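Long-range contacts in putative gamma-hydroxymuconic semialdehyde dehydrogenase (Pseudomonas, PDB 4GO3), which probably oxidises aldehydes with NAD(P)+, as members of the aldehyde dehydrogenase family do, and is thought to act on gamma-hydroxymuconic semialdehyde: residues G284-L289 and L399-N404; A264-A269 and D295-R300; G140-I145 and A165-V170; K345-G350 and P366-A371. The protein carries 2 engineered substitutions. All blocks are in the same frame, centred on the assembly; numbering follows the deposited sequence.

Contact 1: G284-L289 and L399-N404; sequences GSRLIL and LAIANN
Arg286 reaches from its strand to the last turn of the helix ending at Asn403 and meets two backbone carbonyls there. NH2 donates to Ala402 O at 2.7 Å, with a nearly straight N-H...O angle of 167°. The carbonyl oxygen lies at the edge of the guanidinium, in its plane. NH1 also bonds Ile401 O, but the place of this nitrogen is less sure. A bend at chi3 (-62°) turns the long chain to bring the group to the helix end. Arg286 NE gives a further bond, to Lys251 O.

The apolar part is the more closely packed. Ile288 CD1 lies 3.8 Å from Ile401 CG2, and it reaches Ala402 more loosely. Arg286, Ile288 and Ala402 are buried, and Ile401 packs on Ile288 while remaining partly exposed. The loose side is that of Asn404, which is partly exposed, poorly ordered and only at the margin of the contact. Its carbonyl bonds Gln379 NE2. An alanine in place of Arg286 would probably leave Ala402 O and Lys251 O without this donor and the helix end less firmly held to the sheet. The arrangement joins strand 286-290 to helix 395-403, and the positive charge probably suits the carbonyl-rich C-terminal end of that helix.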
loop_
_atom_site.group_PDB
_atom_site.type_symbol
_atom_site.label_atom_id
_atom_site.label_comp_id
_atom_site.label_asym_id
_atom_site.label_seq_id
_atom_site.Cartn_x
_atom_site.Cartn_y
_atom_site.Cartn_z
ATOM N N GLY A 284 -4.371 -21.771 -14.347
ATOM C CA GLY A 284 -3.739 -21.701 -15.646
ATOM C C GLY A 284 -4.829 -21.797 -16.702
ATOM O O GLY A 284 -5.103 -22.861 -17.256
ATOM N N SER A 285 -5.460 -20.664 -16.969
ATOM C CA SER A 285 -6.623 -20.605 -17.837
ATOM C C SER A 285 -6.248 -20.314 -19.283
ATOM O O SER A 285 -7.091 -20.341 -20.174
ATOM C CB SER A 285 -7.584 -19.529 -17.332
ATOM O OG SER A 285 -6.978 -18.253 -17.339
ATOM N N ARG A 286 -4.976 -20.044 -19.511
ATOM C CA ARG A 286 -4.482 -19.739 -20.832
ATOM C C ARG A 286 -3.326 -20.643 -21.197
ATOM O O ARG A 286 -2.193 -20.307 -20.933
ATOM C CB ARG A 286 -3.976 -18.313 -20.857
ATOM C CG ARG A 286 -5.022 -17.258 -20.745
ATOM C CD ARG A 286 -4.435 -15.936 -21.148
ATOM N NE ARG A 286 -3.342 -15.542 -20.276
ATOM C CZ ARG A 286 -2.369 -14.716 -20.621
ATOM N NH1 ARG A 286 -2.331 -14.188 -21.827
ATOM N NH2 ARG A 286 -1.432 -14.419 -19.752
ATOM N N LEU A 287 -3.624 -21.776 -21.817
ATOM C CA LEU A 287 -2.602 -22.683 -22.291
ATOM C C LEU A 287 -1.953 -22.119 -23.521
ATOM O O LEU A 287 -2.622 -21.843 -24.499
ATOM C CB LEU A 287 -3.207 -24.021 -22.637
ATOM C CG LEU A 287 -3.157 -25.047 -21.524
ATOM C CD1 LEU A 287 -3.871 -26.297 -21.959
ATOM C CD2 LEU A 287 -1.737 -25.340 -21.143
ATOM N N ILE A 288 -0.639 -21.948 -23.452
ATOM C CA ILE A 288 0.164 -21.428 -24.543
ATOM C C ILE A 288 1.146 -22.515 -24.940
ATOM O O ILE A 288 2.129 -22.748 -24.259
ATOM C CB ILE A 288 0.941 -20.198 -24.100
ATOM C CG1 ILE A 288 -0.005 -19.057 -23.796
ATOM C CG2 ILE A 288 1.916 -19.783 -25.140
ATOM C CD1 ILE A 288 0.493 -18.145 -22.740
ATOM N N LEU A 289 0.867 -23.191 -26.044
ATOM C CA LEU A 289 1.631 -24.366 -26.422
ATOM C C LEU A 289 2.505 -24.085 -27.612
ATOM O O LEU A 289 2.073 -23.460 -28.577
ATOM C CB LEU A 289 0.699 -25.518 -26.748
ATOM C CG LEU A 289 -0.444 -25.692 -25.741
ATOM C CD1 LEU A 289 -1.378 -26.801 -26.198
ATOM C CD2 LEU A 289 0.113 -25.981 -24.354
ATOM N N LEU A 399 6.200 -15.089 -24.599
ATOM C CA LEU A 399 6.264 -13.979 -23.657
ATOM C C LEU A 399 5.195 -12.961 -24.007
ATOM O O LEU A 399 4.402 -12.560 -23.149
ATOM C CB LEU A 399 7.620 -13.309 -23.709
ATOM C CG LEU A 399 8.221 -12.852 -22.384
ATOM C CD1 LEU A 399 9.026 -11.587 -22.605
ATOM C CD2 LEU A 399 7.150 -12.620 -21.353
ATOM N N ALA A 400 5.168 -12.556 -25.275
ATOM C CA ALA A 400 4.217 -11.560 -25.738
ATOM C C ALA A 400 2.805 -11.949 -25.339
ATOM O O ALA A 400 2.058 -11.141 -24.785
ATOM C CB ALA A 400 4.316 -11.394 -27.225
ATOM N N ILE A 401 2.449 -13.197 -25.612
ATOM C CA ILE A 401 1.105 -13.683 -25.301
ATOM C C ILE A 401 0.863 -13.658 -23.799
ATOM O O ILE A 401 -0.117 -13.087 -23.330
ATOM C CB ILE A 401 0.890 -15.105 -25.812
ATOM C CG1 ILE A 401 0.998 -15.142 -27.329
ATOM C CG2 ILE A 401 -0.459 -15.605 -25.405
ATOM C CD1 ILE A 401 1.206 -16.547 -27.874
ATOM N N ALA A 402 1.777 -14.275 -23.056
ATOM C CA ALA A 402 1.698 -14.316 -21.607
ATOM C C ALA A 402 1.414 -12.929 -21.039
ATOM O O ALA A 402 0.665 -12.785 -20.079
ATOM C CB ALA A 402 2.990 -14.857 -21.041
ATOM N N ASN A 403 2.010 -11.910 -21.649
ATOM C CA ASN A 403 1.943 -10.560 -21.125
ATOM C C ASN A 403 0.867 -9.719 -21.776
ATOM O O ASN A 403 0.511 -8.652 -21.284
ATOM C CB ASN A 403 3.295 -9.882 -21.285
ATOM C CG ASN A 403 4.246 -10.216 -20.160
ATOM O OD1 ASN A 403 3.834 -10.623 -19.079
ATOM N ND2 ASN A 403 5.527 -10.037 -20.408
ATOM N N ASN A 404 0.350 -10.216 -22.888
ATOM C CA ASN A 404 -0.756 -9.585 -23.586
ATOM C C ASN A 404 -1.965 -9.827 -22.704
ATOM O O ASN A 404 -2.778 -10.688 -22.999
ATOM C CB ASN A 404 -0.951 -10.292 -24.919
ATOM C CG ASN A 404 -2.099 -9.728 -25.711
ATOM O OD1 ASN A 404 -2.208 -8.516 -25.887
ATOM N ND2 ASN A 404 -2.972 -10.607 -26.199
#

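Contact 2: A264-A269 and D295-R300; sequences AAVNGA and DQFLER
The helices carrying Val266 and Phe297 pass with axes 9.6 Å apart at a crossing angle of -51°, and these two residues mark the closest approach of the backbones, CA to CA 6.7 Å. The side chains that fill the gap are almost all apolar.

Phe297 is the main one. Its CG is anti to the backbone N (chi1 -175°), which sends the ring along the interface toward the facing helix. Val266 CG2 sits over one face of the ring, 3.8 Å from its centroid and 24° off the normal, a CH-pi contact displaced toward the rim. Two alanines meet the ring at its edge, in plane. Ala265 CB is 3.8 Å from Phe297 CE1, and Ala269 CB is 3.9 Å from Phe297 CZ. Thus the ring is met on a face by a branched side chain and at its rim by two small ones. Farther along, Val266 CG2 also touches the CB of Arg300. Arg300 itself is exposed.

The ring also packs on Leu287 and Leu289 of strand 286-290. Helices 262-274 and 294-307 therefore pack together on one face of that sheet. The first of them is the helix of the beta-alpha-beta unit that runs from strand 253-256 to strand 286-290. Asn267, on the outer side, packs on Pro483 of the second subunit.

Dispersion and CH-pi contact carry this buried joint, with the Phe297 ring as its largest flat surface.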
loop_
_atom_site.group_PDB
_atom_site.type_symbol
_atom_site.label_atom_id
_atom_site.label_comp_id
_atom_site.label_asym_id
_atom_site.label_seq_id
_atom_site.Cartn_x
_atom_site.Cartn_y
_atom_site.Cartn_z
ATOM N N ALA A 264 4.127 -34.396 -17.729
ATOM C CA ALA A 264 4.125 -33.585 -16.538
ATOM C C ALA A 264 3.347 -32.328 -16.794
ATOM O O ALA A 264 2.525 -31.936 -15.988
ATOM C CB ALA A 264 5.543 -33.250 -16.129
ATOM N N ALA A 265 3.621 -31.698 -17.927
ATOM C CA ALA A 265 2.956 -30.459 -18.292
ATOM C C ALA A 265 1.453 -30.660 -18.386
ATOM O O ALA A 265 0.684 -29.804 -17.961
ATOM C CB ALA A 265 3.522 -29.900 -19.600
ATOM N N VAL A 266 1.035 -31.789 -18.942
ATOM C CA VAL A 266 -0.386 -32.075 -19.080
ATOM C C VAL A 266 -1.038 -32.218 -17.714
ATOM O O VAL A 266 -2.081 -31.624 -17.453
ATOM C CB VAL A 266 -0.633 -33.341 -19.875
ATOM C CG1 VAL A 266 -2.096 -33.725 -19.779
ATOM C CG2 VAL A 266 -0.224 -33.132 -21.326
ATOM N N ASN A 267 -0.428 -32.983 -16.830
ATOM C CA ASN A 267 -0.943 -33.105 -15.485
ATOM C C ASN A 267 -0.984 -31.776 -14.767
ATOM O O ASN A 267 -1.941 -31.472 -14.091
ATOM C CB ASN A 267 -0.096 -34.064 -14.686
ATOM C CG ASN A 267 -0.312 -35.481 -15.074
ATOM O OD1 ASN A 267 -1.400 -35.875 -15.443
ATOM N ND2 ASN A 267 0.734 -36.269 -14.989
ATOM N N GLY A 268 0.070 -30.990 -14.908
ATOM C CA GLY A 268 0.111 -29.680 -14.298
ATOM C C GLY A 268 -0.975 -28.783 -14.845
ATOM O O GLY A 268 -1.694 -28.124 -14.076
ATOM N N ALA A 269 -1.091 -28.747 -16.169
ATOM C CA ALA A 269 -2.102 -27.919 -16.822
ATOM C C ALA A 269 -3.502 -28.340 -16.393
ATOM O O ALA A 269 -4.372 -27.501 -16.147
ATOM C CB ALA A 269 -1.983 -28.009 -18.316
ATOM N N ASP A 295 0.127 -30.637 -30.517
ATOM C CA ASP A 295 -0.649 -31.798 -30.927
ATOM C C ASP A 295 -0.396 -32.955 -30.005
ATOM O O ASP A 295 -1.313 -33.633 -29.590
ATOM C CB ASP A 295 -0.299 -32.204 -32.349
ATOM C CG ASP A 295 -0.792 -31.214 -33.364
ATOM O OD1 ASP A 295 -1.548 -30.314 -32.981
ATOM O OD2 ASP A 295 -0.413 -31.322 -34.541
ATOM N N GLN A 296 0.859 -33.190 -29.681
ATOM C CA GLN A 296 1.176 -34.241 -28.740
ATOM C C GLN A 296 0.520 -33.929 -27.428
ATOM O O GLN A 296 -0.046 -34.793 -26.792
ATOM C CB GLN A 296 2.680 -34.364 -28.554
ATOM C CG GLN A 296 3.400 -34.609 -29.844
ATOM C CD GLN A 296 4.664 -33.819 -29.968
ATOM O OE1 GLN A 296 5.623 -34.051 -29.236
ATOM N NE2 GLN A 296 4.685 -32.880 -30.904
ATOM N N PHE A 297 0.592 -32.669 -27.038
ATOM C CA PHE A 297 0.064 -32.239 -25.766
ATOM C C PHE A 297 -1.430 -32.398 -25.697
ATOM O O PHE A 297 -1.935 -33.058 -24.808
ATOM C CB PHE A 297 0.418 -30.771 -25.544
ATOM C CG PHE A 297 0.015 -30.236 -24.200
ATOM C CD1 PHE A 297 0.890 -30.250 -23.147
ATOM C CD2 PHE A 297 -1.224 -29.701 -24.002
ATOM C CE1 PHE A 297 0.523 -29.763 -21.939
ATOM C CE2 PHE A 297 -1.578 -29.216 -22.798
ATOM C CZ PHE A 297 -0.709 -29.248 -21.767
ATOM N N LEU A 298 -2.130 -31.755 -26.623
ATOM C CA LEU A 298 -3.600 -31.713 -26.643
ATOM C C LEU A 298 -4.268 -33.093 -26.652
ATOM O O LEU A 298 -5.351 -33.264 -26.127
ATOM C CB LEU A 298 -4.116 -30.850 -27.794
ATOM C CG LEU A 298 -3.909 -29.351 -27.581
ATOM C CD1 LEU A 298 -4.128 -28.578 -28.869
ATOM C CD2 LEU A 298 -4.795 -28.807 -26.462
ATOM N N GLU A 299 -3.573 -34.035 -27.261
ATOM C CA GLU A 299 -3.950 -35.420 -27.295
ATOM C C GLU A 299 -4.107 -36.017 -25.914
ATOM O O GLU A 299 -5.076 -36.714 -25.685
ATOM C CB GLU A 299 -2.905 -36.207 -28.071
ATOM C CG GLU A 299 -3.413 -37.463 -28.717
ATOM C CD GLU A 299 -3.687 -37.261 -30.178
ATOM O OE1 GLU A 299 -2.724 -37.270 -30.970
ATOM O OE2 GLU A 299 -4.862 -37.080 -30.544
ATOM N N ARG A 300 -3.175 -35.761 -25.017
ATOM C CA ARG A 300 -3.254 -36.337 -23.706
ATOM C C ARG A 300 -4.060 -35.449 -22.811
ATOM O O ARG A 300 -4.682 -35.913 -21.875
ATOM C CB ARG A 300 -1.861 -36.519 -23.137
ATOM C CG ARG A 300 -0.806 -36.544 -24.178
ATOM C CD ARG A 300 0.553 -36.603 -23.563
ATOM N NE ARG A 300 0.679 -37.760 -22.701
ATOM C CZ ARG A 300 1.821 -38.371 -22.424
ATOM N NH1 ARG A 300 2.955 -37.936 -22.946
ATOM N NH2 ARG A 300 1.821 -39.417 -21.623
#

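Contact 3: G140-I145 and A165-V170; sequences GVVAQI and AGNTIV
Val142 is bonded to the neighbouring strand through both its N and its O. Its N donates to Thr168 O at 2.8 Å, and its O accepts from Val170 N at 2.9 Å. Gly140 O receives Thr168 N at one end of the ladder, and Gln144 N donates to Val170 O at the other. The pairs run Val141 with Thr168, Val142 with Ile169 and Ala143 with Val170, all parallel.

Side chains alternate between faces. Val141 CG1 meets Val170 CG2 at 4.2 Å, and Val141 CG2 lies 3.7 Å from Thr168 OG1. Val142 and Ile169 share the other face, where Asn167 OD1 approaches Val142 CG2 and the amide of Gln144 lies against Ile169 CG2. The two strands and helix 151-164 between them form a beta-alpha-beta crossover of the parallel, Rossmann-like core. A Schellman motif at Gly166 closes that helix just before the second strand.

Farther out, Gln144 NE2 is tied to Lys158 O of the connecting helix and to Tyr467 OH, which fixes the amide beside Ile169. Met159 and Ala162 pack against Gln144 and Ile169. On the opposite face, Thr168 OG1 bonds Ala49 O of helix 39-57. The strands lead on to Val146 and Lys172, which bind NAD+.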
loop_
_atom_site.group_PDB
_atom_site.type_symbol
_atom_site.label_atom_id
_atom_site.label_comp_id
_atom_site.label_asym_id
_atom_site.label_seq_id
_atom_site.Cartn_x
_atom_site.Cartn_y
_atom_site.Cartn_z
ATOM N N GLY A 140 -4.669 -1.788 13.330
ATOM C CA GLY A 140 -5.794 -1.711 14.236
ATOM C C GLY A 140 -6.902 -2.667 13.862
ATOM O O GLY A 140 -6.744 -3.865 13.920
ATOM N N VAL A 141 -8.041 -2.109 13.485
ATOM C CA VAL A 141 -9.173 -2.883 13.039
ATOM C C VAL A 141 -9.075 -2.989 11.554
ATOM O O VAL A 141 -9.018 -1.994 10.860
ATOM C CB VAL A 141 -10.500 -2.217 13.375
ATOM C CG1 VAL A 141 -11.634 -2.988 12.779
ATOM C CG2 VAL A 141 -10.675 -2.119 14.851
ATOM N N VAL A 142 -9.065 -4.221 11.084
ATOM C CA VAL A 142 -8.827 -4.537 9.701
ATOM C C VAL A 142 -10.080 -5.132 9.115
ATOM O O VAL A 142 -10.700 -5.949 9.741
ATOM C CB VAL A 142 -7.717 -5.564 9.631
ATOM C CG1 VAL A 142 -8.131 -6.724 8.827
ATOM C CG2 VAL A 142 -6.481 -4.959 9.126
ATOM N N ALA A 143 -10.465 -4.721 7.917
ATOM C CA ALA A 143 -11.635 -5.295 7.266
ATOM C C ALA A 143 -11.167 -6.211 6.153
ATOM O O ALA A 143 -10.218 -5.897 5.421
ATOM C CB ALA A 143 -12.553 -4.209 6.719
ATOM N N GLN A 144 -11.823 -7.357 6.036
ATOM C CA GLN A 144 -11.431 -8.335 5.038
ATOM C C GLN A 144 -12.642 -8.908 4.312
ATOM O O GLN A 144 -13.543 -9.489 4.913
ATOM C CB GLN A 144 -10.614 -9.449 5.687
ATOM C CG GLN A 144 -9.470 -8.907 6.496
ATOM C CD GLN A 144 -8.573 -9.991 7.043
ATOM O OE1 GLN A 144 -9.036 -10.946 7.664
ATOM N NE2 GLN A 144 -7.279 -9.846 6.821
ATOM N N ILE A 145 -12.649 -8.741 3.004
ATOM C CA ILE A 145 -13.701 -9.278 2.178
ATOM C C ILE A 145 -13.116 -10.426 1.359
ATOM O O ILE A 145 -12.156 -10.227 0.627
ATOM C CB ILE A 145 -14.254 -8.184 1.243
ATOM C CG1 ILE A 145 -14.750 -6.996 2.075
ATOM C CG2 ILE A 145 -15.329 -8.762 0.320
ATOM C CD1 ILE A 145 -15.172 -5.801 1.289
ATOM N N ALA A 165 -0.084 -10.170 13.521
ATOM C CA ALA A 165 0.413 -8.832 13.736
ATOM C C ALA A 165 -0.400 -8.100 14.791
ATOM O O ALA A 165 -0.016 -7.057 15.249
ATOM C CB ALA A 165 0.433 -8.075 12.446
ATOM N N GLY A 166 -1.516 -8.660 15.208
ATOM C CA GLY A 166 -2.217 -8.089 16.331
ATOM C C GLY A 166 -3.393 -7.207 16.011
ATOM O O GLY A 166 -3.962 -6.611 16.881
ATOM N N ASN A 167 -3.769 -7.129 14.755
ATOM C CA ASN A 167 -4.978 -6.447 14.422
ATOM C C ASN A 167 -6.135 -7.188 14.982
ATOM O O ASN A 167 -6.013 -8.310 15.410
ATOM C CB ASN A 167 -5.186 -6.437 12.933
ATOM C CG ASN A 167 -3.969 -6.110 12.197
ATOM O OD1 ASN A 167 -3.863 -5.047 11.646
ATOM N ND2 ASN A 167 -3.042 -7.025 12.153
ATOM N N THR A 168 -7.281 -6.542 14.947
ATOM C CA THR A 168 -8.519 -7.209 15.093
ATOM C C THR A 168 -9.180 -7.086 13.754
ATOM O O THR A 168 -8.855 -6.263 12.974
ATOM C CB THR A 168 -9.357 -6.738 16.285
ATOM O OG1 THR A 168 -9.614 -5.352 16.197
ATOM C CG2 THR A 168 -8.668 -7.028 17.507
ATOM N N ILE A 169 -10.094 -7.980 13.503
ATOM C CA ILE A 169 -10.598 -8.219 12.205
ATOM C C ILE A 169 -12.081 -8.232 12.195
ATOM O O ILE A 169 -12.698 -8.807 13.032
ATOM C CB ILE A 169 -10.136 -9.598 11.767
ATOM C CG1 ILE A 169 -8.622 -9.706 11.900
ATOM C CG2 ILE A 169 -10.599 -9.883 10.408
ATOM C CD1 ILE A 169 -8.059 -10.743 11.132
ATOM N N VAL A 170 -12.632 -7.620 11.170
ATOM C CA VAL A 170 -13.978 -7.861 10.754
ATOM C C VAL A 170 -13.870 -8.453 9.360
ATOM O O VAL A 170 -13.446 -7.802 8.428
ATOM C CB VAL A 170 -14.802 -6.576 10.747
ATOM C CG1 VAL A 170 -16.261 -6.880 10.584
ATOM C CG2 VAL A 170 -14.599 -5.826 11.999
#

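Contact 4: K345-G350 and P366-A371; sequences KVLAGG and PTVVEA
Val346 lays its CG2 against CG2 of Val369, 3.9 Å apart, across a non-hydrogen-bonded antiparallel pair. One step away, Lys345 and Glu370 form a hydrogen-bonded pair. Lys345 N donates to Glu370 O, and Glu370 N donates back to Lys345 O at 2.8 Å.

The register then slips by one. Leu347 and Ala348 both face Val368, a classic beta bulge. Leu347 N bonds Val368 O at 2.7 Å, close to the line of its C=O bond, while Ala348 N makes a weak, long second bond to the same oxygen. Ala348 O takes Val368 N in return. On the face of Lys345 and Glu370, Ala348 CB touches Val368 CG2 at 4.2 Å. Leu347 CD1 lies near Glu370 OE1, the side chains at an oblique angle. That oxygen has a salt bridge to Arg391.

Beyond the bulge, Thr367 OG1 accepts from Gly350 N at 2.9 Å and is also bonded to Glu365 O. Thr367 OG1 lies anti to its own carbonyl carbon (chi1 -65°), turned toward the Gly349-Gly350 turn. Gly349 has a positive phi, and a CB there would clash with Thr367 OG1 and Pro366 O. A valine in place of Thr367 would probably leave Gly350 N and Glu365 O without this partner and the turn freer to move.

Strand 345-348 is the outermost strand within this chain at this edge of the sheet, and Leu347 and Ala348 pack on Ile302 of helix 294-307. With Leu347 N, and weakly Ala348 N, bonded to Val368 O, backbone bonding continues through the shift in register.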
loop_
_atom_site.group_PDB
_atom_site.type_symbol
_atom_site.label_atom_id
_atom_site.label_comp_id
_atom_site.label_asym_id
_atom_site.label_seq_id
_atom_site.Cartn_x
_atom_site.Cartn_y
_atom_site.Cartn_z
ATOM N N LYS A 345 -12.741 -22.976 -31.045
ATOM C CA LYS A 345 -13.053 -24.345 -31.349
ATOM C C LYS A 345 -12.929 -25.130 -30.079
ATOM O O LYS A 345 -11.841 -25.382 -29.600
ATOM C CB LYS A 345 -12.088 -24.919 -32.378
ATOM C CG LYS A 345 -12.114 -24.243 -33.723
ATOM C CD LYS A 345 -13.503 -24.185 -34.307
ATOM C CE LYS A 345 -13.640 -23.012 -35.243
ATOM N NZ LYS A 345 -12.408 -22.787 -36.014
ATOM N N VAL A 346 -14.061 -25.520 -29.535
ATOM C CA VAL A 346 -14.077 -26.359 -28.361
ATOM C C VAL A 346 -13.568 -27.771 -28.560
ATOM O O VAL A 346 -14.130 -28.535 -29.271
ATOM C CB VAL A 346 -15.475 -26.487 -27.883
ATOM C CG1 VAL A 346 -15.563 -27.478 -26.811
ATOM C CG2 VAL A 346 -15.945 -25.203 -27.438
ATOM N N LEU A 347 -12.523 -28.125 -27.859
ATOM C CA LEU A 347 -11.889 -29.434 -27.988
ATOM C C LEU A 347 -12.357 -30.397 -26.901
ATOM O O LEU A 347 -12.119 -31.599 -26.990
ATOM C CB LEU A 347 -10.365 -29.292 -27.924
ATOM C CG LEU A 347 -9.699 -28.176 -28.734
ATOM C CD1 LEU A 347 -8.179 -28.299 -28.674
ATOM C CD2 LEU A 347 -10.170 -28.177 -30.180
ATOM N N ALA A 348 -13.003 -29.865 -25.888
ATOM C CA ALA A 348 -13.619 -30.662 -24.860
ATOM C C ALA A 348 -14.507 -29.715 -24.108
ATOM O O ALA A 348 -14.179 -28.569 -23.966
ATOM C CB ALA A 348 -12.576 -31.255 -23.939
ATOM N N GLY A 349 -15.638 -30.189 -23.635
ATOM C CA GLY A 349 -16.540 -29.344 -22.895
ATOM C C GLY A 349 -17.396 -28.457 -23.767
ATOM O O GLY A 349 -17.767 -28.815 -24.868
ATOM N N GLY A 350 -17.702 -27.271 -23.261
ATOM C CA GLY A 350 -18.458 -26.303 -24.028
ATOM C C GLY A 350 -19.854 -26.093 -23.494
ATOM O O GLY A 350 -20.622 -25.311 -24.041
ATOM N N PRO A 366 -15.478 -29.789 -17.912
ATOM C CA PRO A 366 -14.109 -29.325 -18.136
ATOM C C PRO A 366 -13.990 -28.929 -19.609
ATOM O O PRO A 366 -14.165 -29.780 -20.503
ATOM C CB PRO A 366 -13.279 -30.566 -17.855
ATOM C CG PRO A 366 -14.108 -31.378 -16.930
ATOM C CD PRO A 366 -15.524 -31.116 -17.277
ATOM N N THR A 367 -13.722 -27.648 -19.854
ATOM C CA THR A 367 -13.823 -27.096 -21.195
ATOM C C THR A 367 -12.462 -26.622 -21.710
ATOM O O THR A 367 -11.662 -26.043 -20.973
ATOM C CB THR A 367 -14.833 -25.938 -21.221
ATOM O OG1 THR A 367 -16.139 -26.445 -20.927
ATOM C CG2 THR A 367 -14.850 -25.284 -22.582
ATOM N N VAL A 368 -12.200 -26.881 -22.982
ATOM C CA VAL A 368 -10.934 -26.523 -23.590
ATOM C C VAL A 368 -11.220 -25.952 -24.959
ATOM O O VAL A 368 -11.836 -26.609 -25.789
ATOM C CB VAL A 368 -10.031 -27.755 -23.771
ATOM C CG1 VAL A 368 -8.669 -27.341 -24.348
ATOM C CG2 VAL A 368 -9.859 -28.483 -22.457
ATOM N N VAL A 369 -10.751 -24.737 -25.205
ATOM C CA VAL A 369 -11.108 -24.012 -26.417
ATOM C C VAL A 369 -9.883 -23.512 -27.166
ATOM O O VAL A 369 -9.055 -22.800 -26.606
ATOM C CB VAL A 369 -11.999 -22.807 -26.067
ATOM C CG1 VAL A 369 -12.310 -21.993 -27.310
ATOM C CG2 VAL A 369 -13.262 -23.285 -25.407
ATOM N N GLU A 370 -9.744 -23.871 -28.428
ATOM C CA GLU A 370 -8.641 -23.364 -29.210
ATOM C C GLU A 370 -9.024 -21.992 -29.698
ATOM O O GLU A 370 -10.075 -21.817 -30.256
ATOM C CB GLU A 370 -8.351 -24.288 -30.376
ATOM C CG GLU A 370 -7.279 -23.786 -31.272
ATOM C CD GLU A 370 -5.990 -24.522 -31.106
ATOM O OE1 GLU A 370 -6.028 -25.726 -30.864
ATOM O OE2 GLU A 370 -4.933 -23.892 -31.233
ATOM N N ALA A 371 -8.169 -21.014 -29.469
ATOM C CA ALA A 371 -8.515 -19.613 -29.690
ATOM C C ALA A 371 -7.340 -18.774 -30.196
ATOM O O ALA A 371 -6.280 -19.305 -30.553
ATOM C CB ALA A 371 -9.077 -19.020 -28.416
#

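How the contacts relate
Contacts 1, 2 and 4 lie on one side of the chain's centre. Contacts 1 and 4 use strands of one sheet, and the helices of contact 2 pack on it. Contacts 1 and 2 touch: Leu289 CD1 lies 3.6 Å from Phe297 CD2. Contact 2 reaches contact 4 with Leu298 CD1, 4.1 Å from Leu347 CD1. Contact 3 is on the opposite side, centre to centre about 36 Å from contact 1. There the side chain of Gln144 is about 5 Å from that of NAD+-binding Val146, and that of Val170 about 6 Å from that of Lys172. In contact 1, Arg286 and Glu381, also NAD+-binding, have side chains about 9 Å apart. Contacts 2 and 4 lie away from these sites.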